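Local coordinates for protein methylthioribose-1-phosphate isomerase (Saccharomyces cerevisiae, PDB 1W2W) that catalyses the interconversion of methylthioribose-1-phosphate and methylthioribulose-1-phosphate in the methionine salvage pathway, at residues A[88-102]-A[116-129]. Numbering follows the deposited sequence.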
loop_
_atom_site.group_PDB
_atom_site.type_symbol
_atom_site.label_atom_id
_atom_site.label_comp_id
_atom_site.label_asym_id
_atom_site.label_seq_id
_atom_site.Cartn_x
_atom_site.Cartn_y
_atom_site.Cartn_z
ATOM N N TRP A 88 49.835 -0.577 16.706
ATOM C CA TRP A 88 48.914 -1.364 15.881
ATOM C C TRP A 88 47.771 -1.929 16.712
ATOM O O TRP A 88 46.609 -1.879 16.298
ATOM C CB TRP A 88 49.679 -2.498 15.188
ATOM C CG TRP A 88 48.899 -3.392 14.241
ATOM C CD1 TRP A 88 49.020 -4.746 14.130
ATOM C CD2 TRP A 88 47.911 -3.005 13.276
ATOM N NE1 TRP A 88 48.170 -5.229 13.164
ATOM C CE2 TRP A 88 47.474 -4.182 12.622
ATOM C CE3 TRP A 88 47.342 -1.785 12.898
ATOM C CZ2 TRP A 88 46.507 -4.173 11.621
ATOM C CZ3 TRP A 88 46.377 -1.779 11.903
ATOM C CH2 TRP A 88 45.970 -2.964 11.277
ATOM N N GLU A 89 48.086 -2.468 17.887
ATOM C CA GLU A 89 47.029 -2.981 18.746
ATOM C C GLU A 89 46.052 -1.883 19.154
ATOM O O GLU A 89 44.844 -2.099 19.177
ATOM C CB GLU A 89 47.599 -3.694 19.974
ATOM C CG GLU A 89 48.295 -4.994 19.626
ATOM C CD GLU A 89 49.539 -4.756 18.796
ATOM O OE1 GLU A 89 50.363 -3.924 19.243
ATOM O OE2 GLU A 89 49.688 -5.376 17.712
ATOM N N SER A 90 46.563 -0.696 19.470
ATOM C CA SER A 90 45.661 0.388 19.849
ATOM C C SER A 90 44.784 0.809 18.666
ATOM O O SER A 90 43.597 1.099 18.837
ATOM C CB SER A 90 46.440 1.585 20.404
ATOM O OG SER A 90 47.190 1.217 21.555
ATOM N N THR A 91 45.378 0.830 17.478
ATOM C CA THR A 91 44.658 1.150 16.243
ATOM C C THR A 91 43.509 0.166 16.006
ATOM O O THR A 91 42.360 0.560 15.769
ATOM C CB THR A 91 45.640 1.124 15.060
ATOM O OG1 THR A 91 46.576 2.201 15.200
ATOM C CG2 THR A 91 44.929 1.411 13.717
ATOM N N LYS A 92 43.826 -1.122 16.084
ATOM C CA LYS A 92 42.815 -2.173 15.939
ATOM C C LYS A 92 41.648 -2.072 16.915
ATOM O O LYS A 92 40.502 -2.330 16.546
ATOM C CB LYS A 92 43.473 -3.554 16.028
ATOM C CG LYS A 92 44.280 -3.891 14.792
ATOM C CD LYS A 92 44.680 -5.358 14.785
ATOM C CE LYS A 92 45.840 -5.597 15.747
ATOM N NZ LYS A 92 46.309 -7.005 15.626
ATOM N N THR A 93 41.923 -1.707 18.162
ATOM C CA THR A 93 40.868 -1.523 19.152
ATOM C C THR A 93 39.809 -0.510 18.706
ATOM O O THR A 93 38.606 -0.764 18.803
ATOM C CB THR A 93 41.483 -1.086 20.490
ATOM O OG1 THR A 93 42.290 -2.162 20.985
ATOM C CG2 THR A 93 40.393 -0.908 21.556
ATOM N N VAL A 94 40.270 0.638 18.225
ATOM C CA VAL A 94 39.346 1.653 17.733
ATOM C C VAL A 94 38.660 1.203 16.438
ATOM O O VAL A 94 37.439 1.356 16.290
ATOM C CB VAL A 94 40.025 3.016 17.570
ATOM C CG1 VAL A 94 39.091 4.008 16.858
ATOM C CG2 VAL A 94 40.428 3.555 18.942
ATOM N N LEU A 95 39.433 0.643 15.511
ATOM C CA LEU A 95 38.834 0.112 14.282
ATOM C C LEU A 95 37.736 -0.908 14.596
ATOM O O LEU A 95 36.640 -0.841 14.027
ATOM C CB LEU A 95 39.899 -0.495 13.372
ATOM C CG LEU A 95 39.507 -0.912 11.953
ATOM C CD1 LEU A 95 38.590 0.130 11.331
ATOM C CD2 LEU A 95 40.802 -1.015 11.165
ATOM N N ASN A 96 38.018 -1.846 15.498
ATOM C CA ASN A 96 37.013 -2.838 15.869
ATOM C C ASN A 96 35.769 -2.214 16.472
ATOM O O ASN A 96 34.651 -2.643 16.192
ATOM C CB ASN A 96 37.590 -3.926 16.778
ATOM C CG ASN A 96 38.333 -4.986 15.994
ATOM O OD1 ASN A 96 37.846 -5.467 14.965
ATOM N ND2 ASN A 96 39.519 -5.351 16.465
ATOM N N LYS A 97 35.962 -1.185 17.286
ATOM C CA LYS A 97 34.841 -0.459 17.874
ATOM C C LYS A 97 34.009 0.198 16.770
ATOM O O LYS A 97 32.779 0.184 16.808
ATOM C CB LYS A 97 35.368 0.585 18.861
ATOM C CG LYS A 97 34.307 1.410 19.580
ATOM C CD LYS A 97 34.956 2.197 20.728
ATOM C CE LYS A 97 35.273 3.632 20.337
ATOM N NZ LYS A 97 34.257 4.556 20.934
ATOM N N ARG A 98 34.686 0.764 15.779
ATOM C CA ARG A 98 33.985 1.428 14.687
ATOM C C ARG A 98 33.288 0.430 13.755
ATOM O O ARG A 98 32.225 0.735 13.199
ATOM C CB ARG A 98 34.922 2.387 13.946
ATOM C CG ARG A 98 35.163 3.647 14.772
ATOM C CD ARG A 98 36.215 4.566 14.216
ATOM N NE ARG A 98 35.760 5.266 13.015
ATOM C CZ ARG A 98 34.824 6.201 13.000
ATOM N NH1 ARG A 98 34.217 6.566 14.124
ATOM N NH2 ARG A 98 34.500 6.781 11.855
ATOM N N LEU A 99 33.863 -0.762 13.609
ATOM C CA LEU A 99 33.163 -1.863 12.936
ATOM C C LEU A 99 31.894 -2.305 13.658
ATOM O O LEU A 99 30.869 -2.569 13.023
ATOM C CB LEU A 99 34.100 -3.048 12.672
ATOM C CG LEU A 99 35.302 -2.793 11.763
ATOM C CD1 LEU A 99 36.247 -3.996 11.806
ATOM C CD2 LEU A 99 34.838 -2.518 10.325
ATOM N N ASP A 100 31.947 -2.382 14.982
ATOM C CA ASP A 100 30.742 -2.621 15.773
ATOM C C ASP A 100 29.692 -1.515 15.636
ATOM O O ASP A 100 28.494 -1.795 15.578
ATOM C CB ASP A 100 31.086 -2.881 17.252
ATOM C CG ASP A 100 31.966 -4.115 17.446
ATOM O OD1 ASP A 100 32.078 -4.946 16.517
ATOM O OD2 ASP A 100 32.596 -4.335 18.507
ATOM N N PHE A 101 30.137 -0.260 15.581
ATOM C CA PHE A 101 29.236 0.869 15.343
ATOM C C PHE A 101 28.536 0.682 13.991
ATOM O O PHE A 101 27.299 0.754 13.896
ATOM C CB PHE A 101 30.046 2.171 15.384
ATOM C CG PHE A 101 29.274 3.400 14.998
ATOM C CD1 PHE A 101 28.114 3.755 15.674
ATOM C CD2 PHE A 101 29.718 4.199 13.957
ATOM C CE1 PHE A 101 27.407 4.891 15.315
ATOM C CE2 PHE A 101 29.015 5.341 13.596
ATOM C CZ PHE A 101 27.861 5.686 14.277
ATOM N N LEU A 102 29.331 0.426 12.956
ATOM C CA LEU A 102 28.789 0.235 11.602
ATOM C C LEU A 102 27.750 -0.883 11.579
ATOM O O LEU A 102 26.677 -0.733 10.982
ATOM C CB LEU A 102 29.918 -0.090 10.616
ATOM C CG LEU A 102 29.523 -0.276 9.147
ATOM C CD1 LEU A 102 28.801 0.986 8.683
ATOM C CD2 LEU A 102 30.781 -0.482 8.309
ATOM N N LEU A 116 31.274 -7.923 7.689
ATOM C CA LEU A 116 32.090 -7.352 8.765
ATOM C C LEU A 116 32.870 -8.430 9.524
ATOM O O LEU A 116 33.988 -8.186 9.979
ATOM C CB LEU A 116 31.251 -6.506 9.725
ATOM C CG LEU A 116 30.611 -5.268 9.083
ATOM C CD1 LEU A 116 29.848 -4.452 10.123
ATOM C CD2 LEU A 116 31.623 -4.398 8.331
ATOM N N VAL A 117 32.288 -9.619 9.649
ATOM C CA VAL A 117 32.987 -10.763 10.240
ATOM C C VAL A 117 34.250 -11.073 9.435
ATOM O O VAL A 117 35.334 -11.254 9.999
ATOM C CB VAL A 117 32.069 -12.014 10.307
ATOM C CG1 VAL A 117 32.882 -13.286 10.564
ATOM C CG2 VAL A 117 30.972 -11.828 11.355
ATOM N N GLU A 118 34.106 -11.115 8.114
ATOM C CA GLU A 118 35.225 -11.384 7.230
ATOM C C GLU A 118 36.265 -10.273 7.335
ATOM O O GLU A 118 37.466 -10.555 7.396
ATOM C CB GLU A 118 34.757 -11.555 5.783
ATOM C CG GLU A 118 35.818 -12.098 4.832
ATOM C CD GLU A 118 36.648 -13.229 5.418
ATOM O OE1 GLU A 118 36.072 -14.206 5.948
ATOM O OE2 GLU A 118 37.889 -13.141 5.340
ATOM N N ILE A 119 35.814 -9.018 7.372
ATOM C CA ILE A 119 36.762 -7.905 7.495
ATOM C C ILE A 119 37.532 -7.997 8.822
ATOM O O ILE A 119 38.748 -7.760 8.851
ATOM C CB ILE A 119 36.072 -6.540 7.338
ATOM C CG1 ILE A 119 35.560 -6.372 5.901
ATOM C CG2 ILE A 119 37.032 -5.399 7.751
ATOM C CD1 ILE A 119 34.569 -5.227 5.701
ATOM N N LYS A 120 36.839 -8.346 9.903
ATOM C CA LYS A 120 37.522 -8.564 11.186
ATOM C C LYS A 120 38.562 -9.687 11.129
ATOM O O LYS A 120 39.643 -9.581 11.734
ATOM C CB LYS A 120 36.528 -8.835 12.312
ATOM C CG LYS A 120 35.812 -7.593 12.796
ATOM C CD LYS A 120 35.057 -7.874 14.079
ATOM C CE LYS A 120 34.283 -6.657 14.535
ATOM N NZ LYS A 120 33.809 -6.899 15.924
ATOM N N ASN A 121 38.235 -10.762 10.416
ATOM C CA ASN A 121 39.189 -11.850 10.210
ATOM C C ASN A 121 40.407 -11.392 9.422
ATOM O O ASN A 121 41.545 -11.786 9.711
ATOM C CB ASN A 121 38.525 -13.021 9.484
ATOM C CG ASN A 121 37.647 -13.843 10.402
ATOM O OD1 ASN A 121 37.823 -13.828 11.623
ATOM N ND2 ASN A 121 36.690 -14.559 9.822
ATOM N N ILE A 122 40.174 -10.555 8.417
ATOM C CA ILE A 122 41.283 -9.961 7.691
ATOM C C ILE A 122 42.110 -9.066 8.612
ATOM O O ILE A 122 43.341 -9.117 8.583
ATOM C CB ILE A 122 40.799 -9.191 6.457
ATOM C CG1 ILE A 122 40.212 -10.176 5.438
ATOM C CG2 ILE A 122 41.966 -8.429 5.819
ATOM C CD1 ILE A 122 39.468 -9.489 4.301
ATOM N N LEU A 123 41.442 -8.256 9.426
ATOM C CA LEU A 123 42.157 -7.352 10.325
ATOM C C LEU A 123 43.050 -8.143 11.278
ATOM O O LEU A 123 44.190 -7.747 11.540
ATOM C CB LEU A 123 41.177 -6.485 11.112
ATOM C CG LEU A 123 41.742 -5.409 12.036
ATOM C CD1 LEU A 123 42.679 -4.441 11.337
ATOM C CD2 LEU A 123 40.614 -4.667 12.735
ATOM N N LYS A 124 42.530 -9.255 11.790
ATOM C CA LYS A 124 43.273 -10.081 12.748
ATOM C C LYS A 124 44.490 -10.786 12.149
ATOM O O LYS A 124 45.414 -11.166 12.870
ATOM C CB LYS A 124 42.347 -11.096 13.424
ATOM C CG LYS A 124 41.470 -10.485 14.493
ATOM C CD LYS A 124 40.069 -11.093 14.468
ATOM C CE LYS A 124 40.070 -12.534 14.952
ATOM N NZ LYS A 124 38.928 -12.758 15.892
ATOM N N SER A 125 44.520 -10.967 10.836
ATOM C CA SER A 125 45.714 -11.537 10.221
ATOM C C SER A 125 46.614 -10.546 9.477
ATOM O O SER A 125 47.543 -10.955 8.778
ATOM C CB SER A 125 45.388 -12.769 9.368
ATOM O OG SER A 125 44.399 -12.483 8.396
ATOM N N SER A 126 46.349 -9.250 9.626
ATOM C CA SER A 126 47.211 -8.225 9.036
ATOM C C SER A 126 48.270 -7.737 10.030
ATOM O O SER A 126 47.963 -7.482 11.182
ATOM C CB SER A 126 46.371 -7.039 8.552
ATOM O OG SER A 126 45.395 -7.468 7.611
ATOM N N SER A 127 49.519 -7.593 9.592
ATOM C CA SER A 127 50.572 -7.234 10.541
ATOM C C SER A 127 50.616 -5.741 10.858
ATOM O O SER A 127 51.157 -5.340 11.896
ATOM C CB SER A 127 51.937 -7.716 10.057
ATOM O OG SER A 127 52.049 -7.548 8.658
ATOM N N ASP A 128 50.052 -4.927 9.966
ATOM C CA ASP A 128 50.002 -3.476 10.145
ATOM C C ASP A 128 48.906 -2.889 9.266
ATOM O O ASP A 128 48.303 -3.619 8.480
ATOM C CB ASP A 128 51.341 -2.822 9.797
ATOM C CG ASP A 128 51.907 -3.311 8.482
ATOM O OD1 ASP A 128 51.216 -3.217 7.445
ATOM O OD2 ASP A 128 53.050 -3.803 8.384
ATOM N N LEU A 129 48.660 -1.585 9.395
ATOM C CA LEU A 129 47.618 -0.923 8.610
ATOM C C LEU A 129 47.811 -1.078 7.101
ATOM O O LEU A 129 46.842 -1.325 6.366
ATOM C CB LEU A 129 47.497 0.560 8.988
ATOM C CG LEU A 129 46.261 1.284 8.439
ATOM C CD1 LEU A 129 44.992 0.708 9.058
ATOM C CD2 LEU A 129 46.363 2.780 8.704
HETATM O O HOH W 1 46.298 -8.300 13.236
HETATM O O HOH W 2 39.423 -7.932 14.338
#
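Ser-126 O is gripped twice, by the indole NE1 of Trp-88 at 3.0 Å, through a bent bond (N-H...O 142°), and by a water that also donates to Leu-123 O and accepts from Lys-92 NZ at 2.7 Å. The contact is an antiparallel helix hairpin, 88-102 against 116-124, in the N-terminal part of this isomerase. At the end where helix 88-102 begins and helix 116-124 finishes, the Trp-88 ring is sandwiched: Asp-128 CA lies over one face, a CH-pi contact 3.8 Å from the five-membered ring centroid, and Lys-92 CG over the opposite face. A chi1 of -178°, CG anti to the backbone N, swings the indole toward the 126-129 backbone. Asp-128 OD1 itself caps Ala-131 N, starting helix 129-168. A leucine in place of Trp-88 would probably leave Ser-126 O without its indole donor and a gap against the 126-128 loop and the start of helix 129-168. Leu-123 is a knob among Trp-88, Lys-92, Leu-95 and Asn-96, its CD1 3.6 Å from Trp-88 CH2. Farther along, Leu-99 and Leu-102 meet Leu-116, and both also touch helix 53-73. A second water joins Asn-96 OD1 to Lys-120 O. The extended Lys-120 chain runs alongside Leu-99 in the opposite sense and brings NZ to the syn lone pair of Asp-100 OD1, a 2.7 Å salt bridge.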